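Local coordinates for protein pentafunctional AROM polypeptide (Schizosaccharomyces pombe, PDB 5SWV) that belongs to a five-enzyme polypeptide of the shikimate pathway and, in the part crystallised, probably catalyses the dehydroquinate dehydratase and shikimate dehydrogenase steps, at residues 268-273 and 510-515; 169-174 and 201-206; 76-81 and 99-104; 286-291 and 310-315. All blocks are in the same frame, centred on the assembly; numbering follows the deposited sequence.

Contact 1: residues 268-273 and 510-515; sequences ILHSTA and ASFHLW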
loop_
_atom_site.group_PDB
_atom_site.type_symbol
_atom_site.label_atom_id
_atom_site.label_comp_id
_atom_site.label_asym_id
_atom_site.label_seq_id
_atom_site.Cartn_x
_atom_site.Cartn_y
_atom_site.Cartn_z
ATOM N N ILE A 268 -16.399 2.261 13.714
ATOM C CA ILE A 268 -16.251 0.798 13.696
ATOM C C ILE A 268 -15.118 0.428 12.752
ATOM O O ILE A 268 -14.315 -0.463 13.055
ATOM C CB ILE A 268 -17.536 0.033 13.273
ATOM C CG1 ILE A 268 -18.776 0.568 14.023
ATOM C CG2 ILE A 268 -17.391 -1.464 13.560
ATOM C CD1 ILE A 268 -20.057 -0.219 13.806
ATOM N N LEU A 269 -15.048 1.127 11.621
ATOM C CA LEU A 269 -14.039 0.840 10.594
ATOM C C LEU A 269 -12.634 1.018 11.140
ATOM O O LEU A 269 -11.816 0.093 11.076
ATOM C CB LEU A 269 -14.295 1.665 9.318
ATOM C CG LEU A 269 -13.219 2.235 8.379
ATOM C CD1 LEU A 269 -12.078 1.335 7.948
ATOM C CD2 LEU A 269 -13.934 2.750 7.129
ATOM N N HIS A 270 -12.368 2.176 11.724
ATOM C CA HIS A 270 -11.038 2.449 12.266
ATOM C C HIS A 270 -10.728 1.675 13.561
ATOM O O HIS A 270 -9.598 1.233 13.741
ATOM C CB HIS A 270 -10.840 3.947 12.431
ATOM C CG HIS A 270 -10.813 4.684 11.131
ATOM N ND1 HIS A 270 -9.640 4.995 10.481
ATOM C CD2 HIS A 270 -11.809 5.166 10.353
ATOM C CE1 HIS A 270 -9.912 5.638 9.359
ATOM N NE2 HIS A 270 -11.221 5.754 9.259
ATOM N N SER A 271 -11.726 1.502 14.433
ATOM C CA SER A 271 -11.605 0.652 15.647
ATOM C C SER A 271 -11.127 -0.731 15.284
ATOM O O SER A 271 -10.191 -1.245 15.899
ATOM C CB SER A 271 -12.950 0.477 16.371
ATOM O OG SER A 271 -13.355 1.664 17.023
ATOM N N THR A 272 -11.786 -1.314 14.280
ATOM C CA THR A 272 -11.419 -2.624 13.759
ATOM C C THR A 272 -9.998 -2.612 13.234
ATOM O O THR A 272 -9.245 -3.517 13.530
ATOM C CB THR A 272 -12.387 -3.098 12.666
ATOM O OG1 THR A 272 -13.713 -3.092 13.192
ATOM C CG2 THR A 272 -12.060 -4.492 12.208
ATOM N N ALA A 273 -9.610 -1.595 12.484
ATOM C CA ALA A 273 -8.244 -1.545 11.953
ATOM C C ALA A 273 -7.167 -1.561 13.058
ATOM O O ALA A 273 -6.160 -2.265 12.923
ATOM C CB ALA A 273 -8.065 -0.332 11.056
ATOM N N ALA A 510 -7.546 4.231 3.222
ATOM C CA ALA A 510 -6.555 5.191 2.741
ATOM C C ALA A 510 -6.210 6.259 3.791
ATOM O O ALA A 510 -5.045 6.615 3.965
ATOM C CB ALA A 510 -7.066 5.857 1.474
ATOM N N SER A 511 -7.223 6.767 4.486
ATOM C CA SER A 511 -6.995 7.745 5.540
ATOM C C SER A 511 -6.171 7.122 6.650
ATOM O O SER A 511 -5.207 7.726 7.135
ATOM C CB SER A 511 -8.313 8.270 6.087
ATOM O OG SER A 511 -9.039 8.955 5.083
ATOM N N PHE A 512 -6.537 5.898 7.015
ATOM C CA PHE A 512 -5.815 5.116 8.024
ATOM C C PHE A 512 -4.340 4.912 7.665
ATOM O O PHE A 512 -3.465 5.033 8.539
ATOM C CB PHE A 512 -6.507 3.756 8.246
ATOM C CG PHE A 512 -5.781 2.848 9.198
ATOM C CD1 PHE A 512 -6.014 2.929 10.569
ATOM C CD2 PHE A 512 -4.861 1.906 8.728
ATOM C CE1 PHE A 512 -5.347 2.090 11.457
ATOM C CE2 PHE A 512 -4.185 1.065 9.612
ATOM C CZ PHE A 512 -4.432 1.156 10.978
ATOM N N HIS A 513 -4.077 4.602 6.394
ATOM C CA HIS A 513 -2.710 4.446 5.902
ATOM C C HIS A 513 -1.957 5.781 5.985
ATOM O O HIS A 513 -0.830 5.833 6.476
ATOM C CB HIS A 513 -2.715 3.845 4.483
ATOM C CG HIS A 513 -1.355 3.681 3.863
ATOM N ND1 HIS A 513 -1.057 4.147 2.597
ATOM C CD2 HIS A 513 -0.227 3.089 4.315
ATOM C CE1 HIS A 513 0.193 3.854 2.300
ATOM N NE2 HIS A 513 0.721 3.218 3.329
ATOM N N LEU A 514 -2.587 6.869 5.569
ATOM C CA LEU A 514 -1.925 8.176 5.653
ATOM C C LEU A 514 -1.594 8.551 7.097
ATOM O O LEU A 514 -0.607 9.217 7.336
ATOM C CB LEU A 514 -2.767 9.287 4.993
ATOM C CG LEU A 514 -2.932 9.171 3.481
ATOM C CD1 LEU A 514 -4.216 9.879 3.066
ATOM C CD2 LEU A 514 -1.715 9.692 2.722
ATOM N N TRP A 515 -2.408 8.114 8.050
ATOM C CA TRP A 515 -2.143 8.400 9.466
ATOM C C TRP A 515 -1.117 7.508 10.137
ATOM O O TRP A 515 -0.226 8.014 10.783
ATOM C CB TRP A 515 -3.428 8.345 10.274
ATOM C CG TRP A 515 -4.319 9.499 10.038
ATOM C CD1 TRP A 515 -3.959 10.818 9.888
ATOM C CD2 TRP A 515 -5.740 9.465 9.978
ATOM N NE1 TRP A 515 -5.074 11.596 9.717
ATOM C CE2 TRP A 515 -6.182 10.793 9.783
ATOM C CE3 TRP A 515 -6.688 8.441 10.062
ATOM C CZ2 TRP A 515 -7.525 11.118 9.683
ATOM C CZ3 TRP A 515 -8.028 8.767 9.963
ATOM C CH2 TRP A 515 -8.436 10.094 9.774
#

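Contact 2: residues 169-174 and 201-206; sequences KLVGMA and FNMGRF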
loop_
_atom_site.group_PDB
_atom_site.type_symbol
_atom_site.label_atom_id
_atom_site.label_comp_id
_atom_site.label_asym_id
_atom_site.label_seq_id
_atom_site.Cartn_x
_atom_site.Cartn_y
_atom_site.Cartn_z
ATOM N N LYS A 169 22.714 -4.533 6.085
ATOM C CA LYS A 169 21.929 -5.327 7.009
ATOM C C LYS A 169 22.889 -6.192 7.814
ATOM O O LYS A 169 23.593 -7.021 7.252
ATOM C CB LYS A 169 20.943 -6.172 6.232
ATOM C CG LYS A 169 20.022 -7.028 7.077
ATOM C CD LYS A 169 19.214 -7.936 6.160
ATOM C CE LYS A 169 18.913 -9.268 6.821
ATOM N NZ LYS A 169 17.571 -9.278 7.454
ATOM N N LEU A 170 22.920 -5.983 9.128
ATOM C CA LEU A 170 23.773 -6.763 10.024
ATOM C C LEU A 170 22.882 -7.399 11.066
ATOM O O LEU A 170 22.124 -6.694 11.733
ATOM C CB LEU A 170 24.796 -5.869 10.705
ATOM C CG LEU A 170 25.696 -5.060 9.780
ATOM C CD1 LEU A 170 26.609 -4.171 10.609
ATOM C CD2 LEU A 170 26.513 -5.958 8.856
ATOM N N VAL A 171 22.972 -8.723 11.202
ATOM C CA VAL A 171 22.117 -9.451 12.132
ATOM C C VAL A 171 22.909 -10.387 13.022
ATOM O O VAL A 171 23.506 -11.327 12.536
ATOM C CB VAL A 171 21.052 -10.279 11.403
ATOM C CG1 VAL A 171 20.130 -10.943 12.426
ATOM C CG2 VAL A 171 20.266 -9.396 10.443
ATOM N N GLY A 172 22.881 -10.138 14.326
ATOM C CA GLY A 172 23.559 -10.992 15.291
ATOM C C GLY A 172 22.631 -12.062 15.818
ATOM O O GLY A 172 21.456 -12.097 15.456
ATOM N N MET A 173 23.178 -12.951 16.649
ATOM C CA MET A 173 22.382 -13.865 17.449
ATOM C C MET A 173 22.550 -13.422 18.888
ATOM O O MET A 173 23.678 -13.257 19.367
ATOM C CB MET A 173 22.857 -15.308 17.264
ATOM C CG MET A 173 22.115 -16.346 18.120
ATOM S SD MET A 173 20.391 -16.643 17.640
ATOM C CE MET A 173 20.588 -17.522 16.089
ATOM N N ALA A 174 21.435 -13.230 19.580
ATOM C CA ALA A 174 21.478 -12.758 20.958
ATOM C C ALA A 174 21.553 -13.927 21.921
ATOM O O ALA A 174 20.793 -14.885 21.785
ATOM C CB ALA A 174 20.255 -11.917 21.259
ATOM N N PHE A 201 19.727 -5.760 13.934
ATOM C CA PHE A 201 19.037 -6.447 15.030
ATOM C C PHE A 201 19.697 -7.779 15.336
ATOM O O PHE A 201 20.636 -8.180 14.664
ATOM C CB PHE A 201 17.560 -6.671 14.701
ATOM C CG PHE A 201 17.321 -7.505 13.483
ATOM C CD1 PHE A 201 17.329 -6.928 12.212
ATOM C CD2 PHE A 201 17.034 -8.858 13.592
ATOM C CE1 PHE A 201 17.083 -7.695 11.078
ATOM C CE2 PHE A 201 16.775 -9.630 12.458
ATOM C CZ PHE A 201 16.814 -9.047 11.202
ATOM N N ASN A 202 19.209 -8.433 16.386
ATOM C CA ASN A 202 19.627 -9.765 16.759
ATOM C C ASN A 202 18.455 -10.694 16.569
ATOM O O ASN A 202 17.342 -10.408 17.039
ATOM C CB ASN A 202 20.058 -9.821 18.215
ATOM C CG ASN A 202 21.271 -8.953 18.501
ATOM O OD1 ASN A 202 22.273 -9.017 17.793
ATOM N ND2 ASN A 202 21.190 -8.143 19.548
ATOM N N MET A 203 18.703 -11.798 15.870
ATOM C CA MET A 203 17.746 -12.886 15.827
ATOM C C MET A 203 17.858 -13.712 17.111
ATOM O O MET A 203 18.730 -13.457 17.951
ATOM C CB MET A 203 17.914 -13.713 14.554
ATOM C CG MET A 203 19.210 -14.502 14.400
ATOM S SD MET A 203 19.397 -15.354 12.803
ATOM C CE MET A 203 18.740 -14.188 11.623
ATOM N N GLY A 204 16.958 -14.677 17.264
ATOM C CA GLY A 204 16.833 -15.444 18.495
ATOM C C GLY A 204 15.699 -14.879 19.313
ATOM O O GLY A 204 15.397 -13.695 19.220
ATOM N N ARG A 205 15.070 -15.726 20.124
ATOM C CA ARG A 205 14.028 -15.280 21.054
ATOM C C ARG A 205 14.533 -14.238 22.033
ATOM O O ARG A 205 13.775 -13.355 22.418
ATOM C CB ARG A 205 13.445 -16.450 21.835
ATOM C CG ARG A 205 12.686 -17.423 20.954
ATOM C CD ARG A 205 11.924 -18.484 21.751
ATOM N NE ARG A 205 10.730 -18.905 21.016
ATOM C CZ ARG A 205 9.645 -18.142 20.816
ATOM N NH1 ARG A 205 8.628 -18.624 20.110
ATOM N NH2 ARG A 205 9.552 -16.891 21.305
ATOM N N PHE A 206 15.801 -14.345 22.434
ATOM C CA PHE A 206 16.437 -13.317 23.273
ATOM C C PHE A 206 16.622 -11.990 22.527
ATOM O O PHE A 206 16.657 -10.931 23.144
ATOM C CB PHE A 206 17.820 -13.755 23.776
ATOM C CG PHE A 206 17.815 -14.794 24.881
ATOM C CD1 PHE A 206 17.181 -14.548 26.103
ATOM C CD2 PHE A 206 18.550 -15.984 24.738
ATOM C CE1 PHE A 206 17.232 -15.491 27.132
ATOM C CE2 PHE A 206 18.604 -16.925 25.766
ATOM C CZ PHE A 206 17.940 -16.679 26.962
HETATM O O HOH W 1 18.059 -16.087 21.381
#

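Contact 3: residues 76-81 and 99-104; sequences IIFTIR and ELMLSA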
loop_
_atom_site.group_PDB
_atom_site.type_symbol
_atom_site.label_atom_id
_atom_site.label_comp_id
_atom_site.label_asym_id
_atom_site.label_seq_id
_atom_site.Cartn_x
_atom_site.Cartn_y
_atom_site.Cartn_z
ATOM N N ILE A 76 9.674 -5.024 -4.195
ATOM C CA ILE A 76 10.103 -6.392 -3.950
ATOM C C ILE A 76 11.579 -6.446 -3.617
ATOM O O ILE A 76 12.397 -5.736 -4.209
ATOM C CB ILE A 76 9.748 -7.291 -5.148
ATOM C CG1 ILE A 76 8.227 -7.466 -5.193
ATOM C CG2 ILE A 76 10.414 -8.661 -5.053
ATOM C CD1 ILE A 76 7.702 -7.985 -6.510
ATOM N N ILE A 77 11.892 -7.288 -2.639
ATOM C CA ILE A 77 13.246 -7.567 -2.255
ATOM C C ILE A 77 13.477 -9.001 -2.685
ATOM O O ILE A 77 12.672 -9.878 -2.389
ATOM C CB ILE A 77 13.422 -7.394 -0.741
ATOM C CG1 ILE A 77 13.129 -5.949 -0.329
ATOM C CG2 ILE A 77 14.822 -7.770 -0.318
ATOM C CD1 ILE A 77 12.672 -5.807 1.102
ATOM N N PHE A 78 14.569 -9.223 -3.400
ATOM C CA PHE A 78 14.909 -10.521 -3.977
ATOM C C PHE A 78 16.063 -11.087 -3.156
ATOM O O PHE A 78 17.197 -10.609 -3.251
ATOM C CB PHE A 78 15.301 -10.307 -5.439
ATOM C CG PHE A 78 15.594 -11.567 -6.208
ATOM C CD1 PHE A 78 16.867 -12.119 -6.209
ATOM C CD2 PHE A 78 14.615 -12.156 -6.996
ATOM C CE1 PHE A 78 17.141 -13.270 -6.950
ATOM C CE2 PHE A 78 14.879 -13.289 -7.745
ATOM C CZ PHE A 78 16.141 -13.857 -7.725
ATOM N N THR A 79 15.771 -12.094 -2.343
ATOM C CA THR A 79 16.728 -12.564 -1.355
ATOM C C THR A 79 17.027 -14.025 -1.515
ATOM O O THR A 79 16.154 -14.871 -1.335
ATOM C CB THR A 79 16.241 -12.278 0.067
ATOM O OG1 THR A 79 16.164 -10.870 0.237
ATOM C CG2 THR A 79 17.219 -12.787 1.113
ATOM N N ILE A 80 18.277 -14.299 -1.871
ATOM C CA ILE A 80 18.841 -15.637 -1.809
ATOM C C ILE A 80 19.689 -15.717 -0.561
ATOM O O ILE A 80 20.778 -15.139 -0.510
ATOM C CB ILE A 80 19.763 -15.942 -2.995
ATOM C CG1 ILE A 80 19.004 -15.875 -4.309
ATOM C CG2 ILE A 80 20.396 -17.325 -2.820
ATOM C CD1 ILE A 80 19.937 -15.956 -5.505
ATOM N N ARG A 81 19.168 -16.443 0.423
ATOM C CA ARG A 81 19.786 -16.640 1.734
ATOM C C ARG A 81 20.348 -18.053 1.776
ATOM O O ARG A 81 19.634 -19.025 1.514
ATOM C CB ARG A 81 18.727 -16.468 2.812
ATOM C CG ARG A 81 19.230 -16.596 4.240
ATOM C CD ARG A 81 20.114 -15.446 4.681
ATOM N NE ARG A 81 19.446 -14.149 4.567
ATOM C CZ ARG A 81 19.825 -13.126 3.795
ATOM N NH1 ARG A 81 20.920 -13.177 3.040
ATOM N NH2 ARG A 81 19.103 -12.006 3.807
ATOM N N GLU A 99 24.035 -15.543 -11.255
ATOM C CA GLU A 99 23.144 -15.615 -12.402
ATOM C C GLU A 99 21.735 -15.217 -12.021
ATOM O O GLU A 99 21.112 -14.452 -12.742
ATOM C CB GLU A 99 23.111 -17.016 -12.989
ATOM C CG GLU A 99 22.424 -17.085 -14.345
ATOM C CD GLU A 99 22.171 -18.506 -14.843
ATOM O OE1 GLU A 99 22.152 -19.459 -14.012
ATOM O OE2 GLU A 99 21.973 -18.659 -16.079
ATOM N N LEU A 100 21.235 -15.722 -10.892
ATOM C CA LEU A 100 19.870 -15.407 -10.458
ATOM C C LEU A 100 19.713 -13.940 -10.084
ATOM O O LEU A 100 18.722 -13.309 -10.454
ATOM C CB LEU A 100 19.407 -16.307 -9.300
ATOM C CG LEU A 100 18.887 -17.707 -9.694
ATOM C CD1 LEU A 100 18.941 -18.688 -8.518
ATOM C CD2 LEU A 100 17.475 -17.642 -10.266
ATOM N N MET A 101 20.689 -13.397 -9.372
ATOM C CA MET A 101 20.599 -12.012 -8.924
ATOM C C MET A 101 20.688 -11.034 -10.098
ATOM O O MET A 101 19.977 -10.037 -10.130
ATOM C CB MET A 101 21.660 -11.715 -7.845
ATOM C CG MET A 101 21.364 -12.398 -6.512
ATOM S SD MET A 101 22.578 -12.088 -5.211
ATOM C CE MET A 101 23.897 -13.220 -5.616
ATOM N N LEU A 102 21.543 -11.338 -11.067
ATOM C CA LEU A 102 21.624 -10.548 -12.297
ATOM C C LEU A 102 20.303 -10.501 -13.034
ATOM O O LEU A 102 19.892 -9.455 -13.538
ATOM C CB LEU A 102 22.679 -11.121 -13.227
ATOM C CG LEU A 102 24.128 -10.865 -12.818
ATOM C CD1 LEU A 102 25.100 -11.635 -13.710
ATOM C CD2 LEU A 102 24.457 -9.378 -12.817
ATOM N N SER A 103 19.651 -11.651 -13.111
ATOM C CA SER A 103 18.342 -11.743 -13.750
ATOM C C SER A 103 17.287 -10.862 -13.061
ATOM O O SER A 103 16.477 -10.192 -13.728
ATOM C CB SER A 103 17.890 -13.196 -13.787
ATOM O OG SER A 103 16.503 -13.273 -13.965
ATOM N N ALA A 104 17.319 -10.863 -11.732
ATOM C CA ALA A 104 16.399 -10.082 -10.926
ATOM C C ALA A 104 16.519 -8.588 -11.172
ATOM O O ALA A 104 15.518 -7.858 -11.142
ATOM C CB ALA A 104 16.622 -10.377 -9.457
#

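Contact 4: residues 286-291 and 310-315; sequences FETDTV and IPYKLS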
loop_
_atom_site.group_PDB
_atom_site.type_symbol
_atom_site.label_atom_id
_atom_site.label_comp_id
_atom_site.label_asym_id
_atom_site.label_seq_id
_atom_site.Cartn_x
_atom_site.Cartn_y
_atom_site.Cartn_z
ATOM N N PHE A 286 -17.331 13.286 16.612
ATOM C CA PHE A 286 -17.326 14.531 17.376
ATOM C C PHE A 286 -18.143 15.574 16.608
ATOM O O PHE A 286 -17.602 16.447 15.920
ATOM C CB PHE A 286 -15.897 15.008 17.645
ATOM C CG PHE A 286 -15.815 16.101 18.668
ATOM C CD1 PHE A 286 -15.828 15.800 20.033
ATOM C CD2 PHE A 286 -15.737 17.433 18.283
ATOM C CE1 PHE A 286 -15.768 16.810 20.992
ATOM C CE2 PHE A 286 -15.669 18.442 19.233
ATOM C CZ PHE A 286 -15.689 18.135 20.585
ATOM N N GLU A 287 -19.463 15.455 16.742
ATOM C CA GLU A 287 -20.410 16.297 16.031
ATOM C C GLU A 287 -20.376 17.723 16.566
ATOM O O GLU A 287 -20.379 17.910 17.771
ATOM C CB GLU A 287 -21.818 15.722 16.174
ATOM C CG GLU A 287 -22.778 16.236 15.126
ATOM C CD GLU A 287 -24.165 15.660 15.279
ATOM O OE1 GLU A 287 -24.404 14.511 14.817
ATOM O OE2 GLU A 287 -25.011 16.378 15.853
ATOM N N THR A 288 -20.321 18.722 15.690
ATOM C CA THR A 288 -20.382 20.112 16.140
ATOM C C THR A 288 -21.288 20.972 15.275
ATOM O O THR A 288 -21.490 20.683 14.096
ATOM C CB THR A 288 -19.002 20.777 16.185
ATOM O OG1 THR A 288 -18.454 20.822 14.862
ATOM C CG2 THR A 288 -18.074 20.032 17.135
ATOM N N ASP A 289 -21.802 22.039 15.890
ATOM C CA ASP A 289 -22.754 22.960 15.262
ATOM C C ASP A 289 -22.071 23.952 14.333
ATOM O O ASP A 289 -22.638 24.342 13.305
ATOM C CB ASP A 289 -23.562 23.711 16.338
ATOM C CG ASP A 289 -24.605 22.828 17.020
ATOM O OD1 ASP A 289 -25.064 21.830 16.423
ATOM O OD2 ASP A 289 -24.978 23.143 18.161
ATOM N N THR A 290 -20.874 24.373 14.722
ATOM C CA THR A 290 -19.996 25.148 13.863
ATOM C C THR A 290 -18.730 24.350 13.596
ATOM O O THR A 290 -18.401 23.408 14.317
ATOM C CB THR A 290 -19.625 26.539 14.462
ATOM O OG1 THR A 290 -18.636 26.402 15.494
ATOM C CG2 THR A 290 -20.854 27.247 15.025
ATOM N N VAL A 291 -18.023 24.750 12.550
ATOM C CA VAL A 291 -16.697 24.221 12.250
ATOM C C VAL A 291 -15.625 24.708 13.234
ATOM O O VAL A 291 -14.592 24.065 13.393
ATOM C CB VAL A 291 -16.278 24.590 10.806
ATOM C CG1 VAL A 291 -15.895 26.067 10.691
ATOM C CG2 VAL A 291 -15.152 23.685 10.321
ATOM N N ILE A 310 -19.628 16.096 5.493
ATOM C CA ILE A 310 -20.540 17.230 5.285
ATOM C C ILE A 310 -20.954 17.800 6.636
ATOM O O ILE A 310 -21.258 17.017 7.544
ATOM C CB ILE A 310 -21.805 16.768 4.505
ATOM C CG1 ILE A 310 -21.451 16.425 3.043
ATOM C CG2 ILE A 310 -22.913 17.819 4.527
ATOM C CD1 ILE A 310 -22.319 15.331 2.437
ATOM N N PRO A 311 -21.012 19.143 6.777
ATOM C CA PRO A 311 -20.845 20.217 5.806
ATOM C C PRO A 311 -19.526 20.990 5.963
ATOM O O PRO A 311 -19.493 22.198 5.699
ATOM C CB PRO A 311 -22.018 21.125 6.170
ATOM C CG PRO A 311 -22.008 21.086 7.680
ATOM C CD PRO A 311 -21.471 19.719 8.065
ATOM N N TYR A 312 -18.453 20.302 6.356
ATOM C CA TYR A 312 -17.221 20.965 6.774
ATOM C C TYR A 312 -15.977 20.695 5.911
ATOM O O TYR A 312 -14.895 21.203 6.230
ATOM C CB TYR A 312 -16.931 20.586 8.224
ATOM C CG TYR A 312 -17.950 21.042 9.257
ATOM C CD1 TYR A 312 -18.691 22.233 9.108
ATOM C CD2 TYR A 312 -18.142 20.302 10.426
ATOM C CE1 TYR A 312 -19.614 22.639 10.076
ATOM C CE2 TYR A 312 -19.054 20.704 11.398
ATOM C CZ TYR A 312 -19.782 21.875 11.223
ATOM O OH TYR A 312 -20.655 22.273 12.206
ATOM N N LYS A 313 -16.117 19.951 4.807
ATOM C CA LYS A 313 -14.956 19.619 3.962
ATOM C C LYS A 313 -14.264 20.842 3.339
ATOM O O LYS A 313 -13.052 20.812 3.103
ATOM C CB LYS A 313 -15.338 18.610 2.889
ATOM C CG LYS A 313 -15.711 17.267 3.484
ATOM C CD LYS A 313 -16.635 16.446 2.607
ATOM C CE LYS A 313 -15.868 15.612 1.611
ATOM N NZ LYS A 313 -16.572 14.316 1.419
ATOM N N LEU A 314 -15.020 21.913 3.090
ATOM C CA LEU A 314 -14.441 23.144 2.553
ATOM C C LEU A 314 -14.053 24.138 3.645
ATOM O O LEU A 314 -12.977 24.735 3.590
ATOM C CB LEU A 314 -15.392 23.804 1.541
ATOM C CG LEU A 314 -15.607 23.047 0.216
ATOM C CD1 LEU A 314 -16.764 22.050 0.298
ATOM C CD2 LEU A 314 -15.858 24.019 -0.913
ATOM N N SER A 315 -14.925 24.307 4.635
ATOM C CA SER A 315 -14.711 25.314 5.677
ATOM C C SER A 315 -13.589 24.965 6.645
ATOM O O SER A 315 -13.099 25.837 7.342
ATOM C CB SER A 315 -15.999 25.579 6.452
ATOM O OG SER A 315 -16.471 24.392 7.038
#

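Contact 1: residues 268-273 and 510-515
In the shikimate dehydrogenase part of the chain, helix 266-277 of the substrate-binding region packs against helix 500-516, near the C-terminus, with His270 and Ala273 meeting Phe512 and Trp515. The segment axes stay 11.1 Å apart and cross at -48°, a separation that the aromatic side chains fill. Ala273 CB sits over one face of the Phe512 ring, displaced toward the rim, in a CH-pi contact 3.9 Å from the ring centroid. The His270 side chain slides past Phe512 in the reverse sense, its ND1 lying 4.0 Å from Phe512 CB. His270 CE1 also comes to the edge of the indole, 3.7 Å from Trp515 CZ3; the two ring planes are inclined at 54°, neither stacked nor perpendicular. These cross-contacts are all van der Waals in kind. The polar ends turn to other partners: Trp515 NE1 donates to Ile336 O, and Ser511 OG bonds Thr335 OG1. His270 also stacks on Tyr283. A late helix returning to pack on the substrate-binding domain is consistent with the two-domain shikimate dehydrogenase fold.

Contact 2: residues 169-174 and 201-206
Gly172 O accepts the shortest bond of this strand pair, from Met203 N at 2.8 Å. Gly172 N in turn donates to Phe201 O at 3.0 Å, and Ala174 N to Met203 O at 3.2 Å; a weak bond from Phe201 N to Leu170 O completes the parallel ladder. Beyond it a water bridges the chains, donating to Ala174 O and accepting from Phe206 N.

Lys169, Val171, Met173, Phe201 and Met203 lie on the face turned to the barrel interior. Val171 CG2 rests over the Phe201 ring, 3.9 Å from its centroid and 26° off the normal. Lys169 NZ comes instead to the edge of that ring, 3.8 Å from Phe201 CZ. Val171 CG1 touches Met203 CE at 3.6 Å, while Met173, bent at chi2 and chi3, crosses Met203 at about a right angle and brings its CE to 3.7 Å from Met203 CG.

On the other face Asn202 OD1 lies 3.4 Å from Gly172 CA and takes a bond from Trp148 NE1, while Asn202 ND2 donates to Asn180 OD1 on helix 177-193, the helix that links the two strands. The backbone bonds thus fix the strand register, apolar groups and one lysine amine line the inner face, and a bonded amide ties the outer face to the crossover helix.

Contact 3: residues 76-81 and 99-104
Strand 76-79 and helix 94-106 run nearly antiparallel, their segment axes 9.7 Å apart at 167°, with Phe78 and Ala104 the closest pair of residues along the backbones. Phe78 carries most of the contact. Its side chain leaves the strand toward the helix, with CG anti to the backbone N (chi1 -176°). Ala104 CB sits squarely over the centre of one face, 3.5 Å from the ring centroid and only 7° off the normal, so it is almost equally far from all six ring carbons. This is a CH-pi contact of nearly axial geometry.

The far end of the same ring reaches the preceding turn of the helix. Phe78 CZ lies 3.8 Å from Leu100 O, approaching it obliquely, and Phe78 CE1 is 4.2 Å from Met101 CA. Two residues further along the chain Ile80 adds a second point of contact: its CD1 touches both side chains of that turn, 3.8 Å from Leu100 CB and 4.0 Å from Met101 CG. The isoleucine crosses Leu100 at about a right angle and meets Met101 at a slant. The side-chain contacts are apolar; Leu100 O is the polar atom the ring meets.

The contact belongs to the beta-alpha-beta unit of strand 76-79, helix 94-106 and strand 111-115 in the dehydroquinase TIM barrel. Thr79 points away from the helix and bonds Glu40, and Arg81 forms salt bridges with Asp113 and Glu115. Met101 continues onto Val112 and Val114 of strand 111-115, while Val61 of the neighbouring helix 58-69 touches both Phe78 and Leu100.

Contact 4: residues 286-291 and 310-315
Hydrogen bonding between Tyr312 and Thr288 joins these two loops: Tyr312 OH donates to Thr288 O at 2.6 Å. The hydroxyl stands well above the carbonyl plane, 52° out of it, while the acceptor oxygen lies in the plane of the tyrosine ring, at its edge. A second bond lies within the receiving loop, Thr288 OG1 donating to Thr290 O at 2.6 Å. Both bonds involve the backbone of residues 288-290, which lies beside the phenol end of Tyr312, and Thr288 OG1 comes to 3.5 Å from Tyr312 CE2.

Ring packing forms the second kind of contact. Val291 covers one face of Tyr312 in a CH-pi contact, its CB 4.1 Å from the ring centroid and 24° off the normal. The other face is covered from the tyrosine's own loop by Pro311, whose CD stands 3.8 Å above the centre of the ring; the peptide bond before this proline is cis. The ring is therefore held between valine and proline with its hydroxyl tethered at the tip. A further van der Waals contact follows at the margin, where Ser315 OG lies 3.6 Å from Val291 CG2.

Outside the pair, Asp289 makes a salt bridge with Lys259, Thr290 N bonds Glu293, and Lys313 reaches Asp353 in another salt bridge. The loops follow strands 282-285 and 303-308, which flank strand 253-257 in the mixed sheet of the substrate-binding domain. All three strands run parallel, and Tyr312 bridges the loops at their C-terminal ends. The first loop continues into helix 295-298.

Along the chain contact 3 comes first, then contact 2, both in the dehydroquinase barrel and on its one parallel sheet. Their centres are 23 Å apart, yet they touch where Lys169 packs against Arg81, so two beta-alpha-beta units of the barrel meet there. Contacts 1 and 4 belong to the shikimate dehydrogenase part, centres 20 Å apart. Contact 4 bridges two loops inside the substrate-binding domain, and contact 1 encloses it in sequence by bringing helix 500-516 back to helix 266-277. Contacts 2 and 4 lie 50 Å apart between centres, though contacts 1 and 3 come within about 14 Å at their nearest atoms, consistent with two enzymes carried on one polypeptide.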